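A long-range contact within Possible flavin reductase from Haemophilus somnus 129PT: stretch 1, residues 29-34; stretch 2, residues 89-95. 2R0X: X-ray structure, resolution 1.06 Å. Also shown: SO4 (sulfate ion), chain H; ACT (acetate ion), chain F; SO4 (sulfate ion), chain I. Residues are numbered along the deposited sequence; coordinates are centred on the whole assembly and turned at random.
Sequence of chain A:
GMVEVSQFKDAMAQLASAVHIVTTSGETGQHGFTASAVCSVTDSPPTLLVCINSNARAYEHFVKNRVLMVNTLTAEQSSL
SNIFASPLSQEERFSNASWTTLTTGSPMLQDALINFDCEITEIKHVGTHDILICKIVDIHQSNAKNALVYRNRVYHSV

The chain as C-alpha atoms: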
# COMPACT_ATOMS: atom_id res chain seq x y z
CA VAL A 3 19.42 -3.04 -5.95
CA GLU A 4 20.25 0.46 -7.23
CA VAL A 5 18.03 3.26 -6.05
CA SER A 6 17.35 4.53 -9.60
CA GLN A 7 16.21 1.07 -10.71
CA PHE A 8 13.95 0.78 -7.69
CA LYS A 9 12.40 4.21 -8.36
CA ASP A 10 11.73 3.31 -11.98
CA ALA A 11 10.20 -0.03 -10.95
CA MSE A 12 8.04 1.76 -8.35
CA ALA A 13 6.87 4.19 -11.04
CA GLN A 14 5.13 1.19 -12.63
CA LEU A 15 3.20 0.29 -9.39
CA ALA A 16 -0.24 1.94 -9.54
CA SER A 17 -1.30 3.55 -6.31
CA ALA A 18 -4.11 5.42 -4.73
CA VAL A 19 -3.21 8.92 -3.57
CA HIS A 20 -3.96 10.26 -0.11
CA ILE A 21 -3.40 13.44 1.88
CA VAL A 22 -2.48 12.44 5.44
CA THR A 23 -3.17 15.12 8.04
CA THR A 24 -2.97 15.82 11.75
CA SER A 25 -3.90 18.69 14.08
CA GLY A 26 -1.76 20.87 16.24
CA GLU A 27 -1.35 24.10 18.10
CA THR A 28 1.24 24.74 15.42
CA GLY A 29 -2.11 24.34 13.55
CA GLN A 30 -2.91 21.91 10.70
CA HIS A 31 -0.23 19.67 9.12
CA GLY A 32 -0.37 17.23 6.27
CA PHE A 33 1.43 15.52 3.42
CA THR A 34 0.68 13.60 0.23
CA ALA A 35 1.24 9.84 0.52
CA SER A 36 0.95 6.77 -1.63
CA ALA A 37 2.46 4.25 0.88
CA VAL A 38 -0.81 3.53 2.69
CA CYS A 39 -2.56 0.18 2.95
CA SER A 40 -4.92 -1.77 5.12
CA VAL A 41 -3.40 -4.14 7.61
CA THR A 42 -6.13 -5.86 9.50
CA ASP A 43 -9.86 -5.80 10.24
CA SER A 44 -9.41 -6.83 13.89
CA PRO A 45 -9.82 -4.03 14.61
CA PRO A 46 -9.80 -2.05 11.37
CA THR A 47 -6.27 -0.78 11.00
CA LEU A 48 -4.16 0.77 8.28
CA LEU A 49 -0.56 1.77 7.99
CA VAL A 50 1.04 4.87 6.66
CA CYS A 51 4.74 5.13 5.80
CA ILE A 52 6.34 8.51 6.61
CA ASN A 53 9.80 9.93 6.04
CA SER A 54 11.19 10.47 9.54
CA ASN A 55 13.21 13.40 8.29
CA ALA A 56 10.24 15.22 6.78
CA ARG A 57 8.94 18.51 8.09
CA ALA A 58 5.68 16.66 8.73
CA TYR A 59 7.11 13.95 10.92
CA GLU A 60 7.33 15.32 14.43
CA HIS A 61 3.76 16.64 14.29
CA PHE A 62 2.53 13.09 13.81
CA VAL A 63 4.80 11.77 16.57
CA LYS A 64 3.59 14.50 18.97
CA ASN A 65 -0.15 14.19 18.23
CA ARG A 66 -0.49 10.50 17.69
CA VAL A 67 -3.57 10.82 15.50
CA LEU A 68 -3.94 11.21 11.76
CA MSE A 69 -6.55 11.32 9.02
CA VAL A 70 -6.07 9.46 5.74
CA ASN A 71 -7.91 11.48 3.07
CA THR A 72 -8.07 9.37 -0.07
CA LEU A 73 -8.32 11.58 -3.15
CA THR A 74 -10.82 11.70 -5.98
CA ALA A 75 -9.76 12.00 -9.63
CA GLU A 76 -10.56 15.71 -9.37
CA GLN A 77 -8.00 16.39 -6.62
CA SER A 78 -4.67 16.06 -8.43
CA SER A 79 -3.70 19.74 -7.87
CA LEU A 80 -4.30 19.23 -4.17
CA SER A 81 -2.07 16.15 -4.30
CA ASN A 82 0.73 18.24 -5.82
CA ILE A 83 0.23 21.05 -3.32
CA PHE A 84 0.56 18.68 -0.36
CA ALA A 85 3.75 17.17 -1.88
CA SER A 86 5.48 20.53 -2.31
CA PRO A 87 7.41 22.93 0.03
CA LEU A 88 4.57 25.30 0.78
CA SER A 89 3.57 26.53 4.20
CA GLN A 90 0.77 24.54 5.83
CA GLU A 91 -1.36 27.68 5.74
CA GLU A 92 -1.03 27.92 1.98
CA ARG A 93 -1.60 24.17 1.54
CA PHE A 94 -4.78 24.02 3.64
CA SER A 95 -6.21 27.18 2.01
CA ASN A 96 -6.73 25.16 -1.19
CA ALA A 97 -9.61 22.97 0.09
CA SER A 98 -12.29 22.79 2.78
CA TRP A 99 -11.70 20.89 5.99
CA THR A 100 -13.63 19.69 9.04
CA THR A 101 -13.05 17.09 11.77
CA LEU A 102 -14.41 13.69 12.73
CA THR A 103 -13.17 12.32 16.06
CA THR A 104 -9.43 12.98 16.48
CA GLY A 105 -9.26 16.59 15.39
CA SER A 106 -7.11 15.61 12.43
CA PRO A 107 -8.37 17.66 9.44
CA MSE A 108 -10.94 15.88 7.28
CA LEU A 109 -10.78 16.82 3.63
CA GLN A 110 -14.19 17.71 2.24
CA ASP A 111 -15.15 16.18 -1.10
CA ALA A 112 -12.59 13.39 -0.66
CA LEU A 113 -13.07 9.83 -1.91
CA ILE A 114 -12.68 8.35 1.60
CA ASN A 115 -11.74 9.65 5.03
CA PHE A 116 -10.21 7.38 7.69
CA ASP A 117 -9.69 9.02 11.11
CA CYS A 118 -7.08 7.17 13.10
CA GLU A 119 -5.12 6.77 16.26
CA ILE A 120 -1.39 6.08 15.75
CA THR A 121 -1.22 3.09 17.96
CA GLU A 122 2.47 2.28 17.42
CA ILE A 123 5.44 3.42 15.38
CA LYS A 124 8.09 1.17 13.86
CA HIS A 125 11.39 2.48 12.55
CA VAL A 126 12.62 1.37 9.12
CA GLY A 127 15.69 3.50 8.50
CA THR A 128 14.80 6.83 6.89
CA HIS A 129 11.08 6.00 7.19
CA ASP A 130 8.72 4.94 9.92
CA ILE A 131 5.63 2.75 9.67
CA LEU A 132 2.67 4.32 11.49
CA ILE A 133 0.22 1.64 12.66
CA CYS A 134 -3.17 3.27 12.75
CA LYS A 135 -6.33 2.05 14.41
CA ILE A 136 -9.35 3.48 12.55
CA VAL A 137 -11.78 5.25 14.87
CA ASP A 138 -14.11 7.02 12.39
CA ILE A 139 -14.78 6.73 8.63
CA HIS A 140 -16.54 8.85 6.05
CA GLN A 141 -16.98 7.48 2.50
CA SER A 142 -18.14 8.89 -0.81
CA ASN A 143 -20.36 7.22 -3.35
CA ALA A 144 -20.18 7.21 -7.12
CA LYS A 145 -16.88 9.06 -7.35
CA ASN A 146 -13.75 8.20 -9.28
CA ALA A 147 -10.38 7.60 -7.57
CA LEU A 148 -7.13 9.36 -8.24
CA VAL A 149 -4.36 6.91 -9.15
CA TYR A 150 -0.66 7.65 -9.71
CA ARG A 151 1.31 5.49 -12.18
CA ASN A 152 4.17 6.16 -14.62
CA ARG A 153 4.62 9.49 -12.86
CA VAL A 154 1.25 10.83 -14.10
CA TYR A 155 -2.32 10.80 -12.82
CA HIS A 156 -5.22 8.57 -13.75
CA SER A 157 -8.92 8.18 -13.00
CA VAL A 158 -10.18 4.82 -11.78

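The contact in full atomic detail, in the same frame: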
# COMPACT_ATOMS: atom_id res chain seq x y z
N GLY A 29 -0.96 24.22 14.47
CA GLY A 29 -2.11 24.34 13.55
C GLY A 29 -2.23 23.04 12.79
O GLY A 29 -1.85 21.97 13.33
N GLN A 30 -2.75 23.11 11.55
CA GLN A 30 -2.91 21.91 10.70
C GLN A 30 -1.61 21.51 9.96
O GLN A 30 -0.81 22.36 9.58
CB GLN A 30 -4.02 22.10 9.66
CG GLN A 30 -5.38 22.61 10.19
CD GLN A 30 -6.33 23.23 9.09
OE1 GLN A 30 -7.50 22.81 8.91
NE2 GLN A 30 -5.84 24.26 8.38
N HIS A 31 -1.43 20.20 9.78
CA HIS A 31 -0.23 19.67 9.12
C HIS A 31 -0.67 18.53 8.23
O HIS A 31 -1.55 17.77 8.59
CB HIS A 31 0.79 19.15 10.14
CG HIS A 31 1.15 20.19 11.13
ND1 HIS A 31 2.09 21.15 10.89
CD2 HIS A 31 0.63 20.47 12.34
CE1 HIS A 31 2.18 21.96 11.94
NE2 HIS A 31 1.30 21.56 12.84
N GLY A 32 -0.06 18.41 7.08
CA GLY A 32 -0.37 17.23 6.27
C GLY A 32 0.65 17.02 5.18
O GLY A 32 1.50 17.86 4.94
N PHE A 33 0.53 15.89 4.50
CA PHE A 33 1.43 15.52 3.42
C PHE A 33 0.74 14.53 2.49
O PHE A 33 -0.07 13.74 2.90
CB PHE A 33 2.77 14.95 3.93
CG PHE A 33 2.66 13.63 4.65
CD1 PHE A 33 2.32 13.58 5.99
CD2 PHE A 33 2.93 12.42 4.02
CE1 PHE A 33 2.22 12.40 6.67
CE2 PHE A 33 2.83 11.20 4.75
CZ PHE A 33 2.47 11.22 6.06
N THR A 34 1.14 14.58 1.22
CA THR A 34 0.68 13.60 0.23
C THR A 34 1.40 12.28 0.42
O THR A 34 2.63 12.27 0.56
CB THR A 34 0.87 14.15 -1.18
OG1 THR A 34 0.16 15.37 -1.27
CG2 THR A 34 0.36 13.19 -2.25
N SER A 89 4.02 26.48 2.81
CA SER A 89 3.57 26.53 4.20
C SER A 89 2.26 25.73 4.39
O SER A 89 1.47 25.58 3.44
CB SER A 89 3.33 27.98 4.62
OG SER A 89 2.17 28.47 3.99
N GLN A 90 2.03 25.24 5.60
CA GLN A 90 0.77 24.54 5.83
C GLN A 90 -0.41 25.49 5.62
O GLN A 90 -1.44 25.08 5.09
CB GLN A 90 0.70 23.95 7.23
CG GLN A 90 1.79 22.94 7.61
CD GLN A 90 2.01 21.89 6.58
OE1 GLN A 90 1.12 21.09 6.23
NE2 GLN A 90 3.23 21.88 6.03
N GLU A 91 -0.27 26.77 5.96
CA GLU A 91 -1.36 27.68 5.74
C GLU A 91 -1.75 27.77 4.28
O GLU A 91 -2.93 27.74 3.93
CB GLU A 91 -1.00 29.05 6.30
CG GLU A 91 -2.17 29.99 6.34
N GLU A 92 -0.76 27.88 3.41
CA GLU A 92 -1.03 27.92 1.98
C GLU A 92 -1.64 26.60 1.53
O GLU A 92 -2.64 26.59 0.84
CB GLU A 92 0.21 28.26 1.16
CG GLU A 92 -0.01 28.07 -0.38
CD GLU A 92 -1.20 28.85 -1.02
OE1 GLU A 92 -1.45 29.96 -0.51
OE2 GLU A 92 -1.86 28.36 -2.02
N ARG A 93 -1.06 25.47 1.95
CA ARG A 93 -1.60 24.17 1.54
C ARG A 93 -3.09 24.07 1.90
O ARG A 93 -3.93 23.75 1.06
CB ARG A 93 -0.84 23.02 2.17
CG ARG A 93 0.56 22.79 1.67
CD ARG A 93 1.19 21.61 2.42
NE ARG A 93 2.41 21.13 1.81
CZ ARG A 93 3.15 20.17 2.36
NH1 ARG A 93 2.84 19.68 3.53
NH2 ARG A 93 4.21 19.74 1.74
N PHE A 94 -3.42 24.28 3.16
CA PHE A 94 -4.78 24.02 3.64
C PHE A 94 -5.77 24.98 3.01
O PHE A 94 -6.96 24.64 2.82
CB PHE A 94 -4.87 24.01 5.19
CG PHE A 94 -4.40 22.69 5.78
CD1 PHE A 94 -3.06 22.43 5.99
CD2 PHE A 94 -5.29 21.68 5.98
CE1 PHE A 94 -2.63 21.20 6.44
CE2 PHE A 94 -4.89 20.46 6.41
CZ PHE A 94 -3.56 20.24 6.69
N SER A 95 -5.32 26.20 2.64
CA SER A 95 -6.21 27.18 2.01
C SER A 95 -6.85 26.70 0.70
O SER A 95 -7.81 27.29 0.25
CB SER A 95 -5.48 28.50 1.79
OG SER A 95 -4.69 28.44 0.62
S SO4 H . 6.06 18.09 4.60
O1 SO4 H . 5.60 19.04 5.61
O2 SO4 H . 6.81 17.05 5.19
O3 SO4 H . 6.80 18.94 3.69
O4 SO4 H . 4.91 17.58 3.86
C ACT F . 2.15 20.91 16.61
O ACT F . 3.29 21.30 16.45
OXT ACT F . 1.36 21.37 15.78
CH3 ACT F . 1.71 20.14 17.83
S SO4 I . 5.74 23.46 9.85
O1 SO4 I . 4.74 23.92 10.82
O2 SO4 I . 6.45 22.30 10.40
O3 SO4 I . 6.69 24.56 9.59
O4 SO4 I . 5.04 23.15 8.60

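The contact joins the strand of residues 30-34 to the helix that begins at residue 90, segments at least 58 residues apart in sequence wherever they touch. Their axes approach to 8.3 Å, and the N-to-C directions differ by 72°, so the helix lies steeply across the strand and only a short part of each can meet the other. The nearest CA pair, H31 CA and Q90 CA, is 6.0 Å apart. The two stretches bury 307 Å² in all, most of it on F94, Q30 and Q90.

F94 gives up the largest area, 78 Å². Its CA-to-CB bond points toward the strand, and chi1 of -80° (m) with chi2 of 82° lays the ring along the backbone from Q30 to G32. Q30, with 72 Å² covered, supplies the best-defined apolar contact: Q30 CB sits 3.5 Å from the centroid of the F94 ring and 9° off the ring normal, a CH-pi interaction over the face. Beyond CB, the Q30 side chain runs on past the phenyl group, chi1 m and chi2 t, until Q30 NE2 comes within 3.3 Å of F94 CB. That end makes van der Waals contact, so here glutamine serves through its length and its aliphatic portion.

The ring edge faces G32, with G32 N 3.8 Å from F94 CE1. An ideal CB on G32 would lie 3.6 Å from F94 CZ, at about carbon-carbon contact distance; the distance does not by itself demand glycine, but without a side chain the backbone meets the ring edge directly.

Q90, with 48 Å² covered, provides the polar link. Its chi1 and chi2 are both m, and this folded conformation brings the amide back to the strand, where G32 N donates to Q90 OE1 at 3.0 Å with an N-H...acceptor angle of 152°. It is the only hydrogen bond between the stretches, and it satisfies a buried backbone amide. The rest of the side chain also packs: Q90 CB is 3.2 Å from Q30 O, and Q90 CG is 3.7 Å from H31 ND1.

R93 reaches the same region in an extended conformation, chi2, chi3 and chi4 all near 180°. R93 NH1 is 2.7 Å from G32 O, but the angle is poor, so the pair is a close polar approach and is not counted as a hydrogen bond. A weak bond from R93 NH1 to Q90 OE1, at 3.5 Å, ties the two helix side chains together. The guanidinium also binds a sulfate ion, probably from the crystallisation liquor, with R93 NH1 and R93 NH2 donating to O4 of SO4 (chain H) at 3.0 and 3.1 Å.

H31 CB points away from the helix, and H31 NE2 donates to OXT of the acetate at 2.9 Å. The helix start is fixed locally: E92 N donates to S89 OG at 3.0 Å, a capping bond made by a serine that itself lies outside the contact.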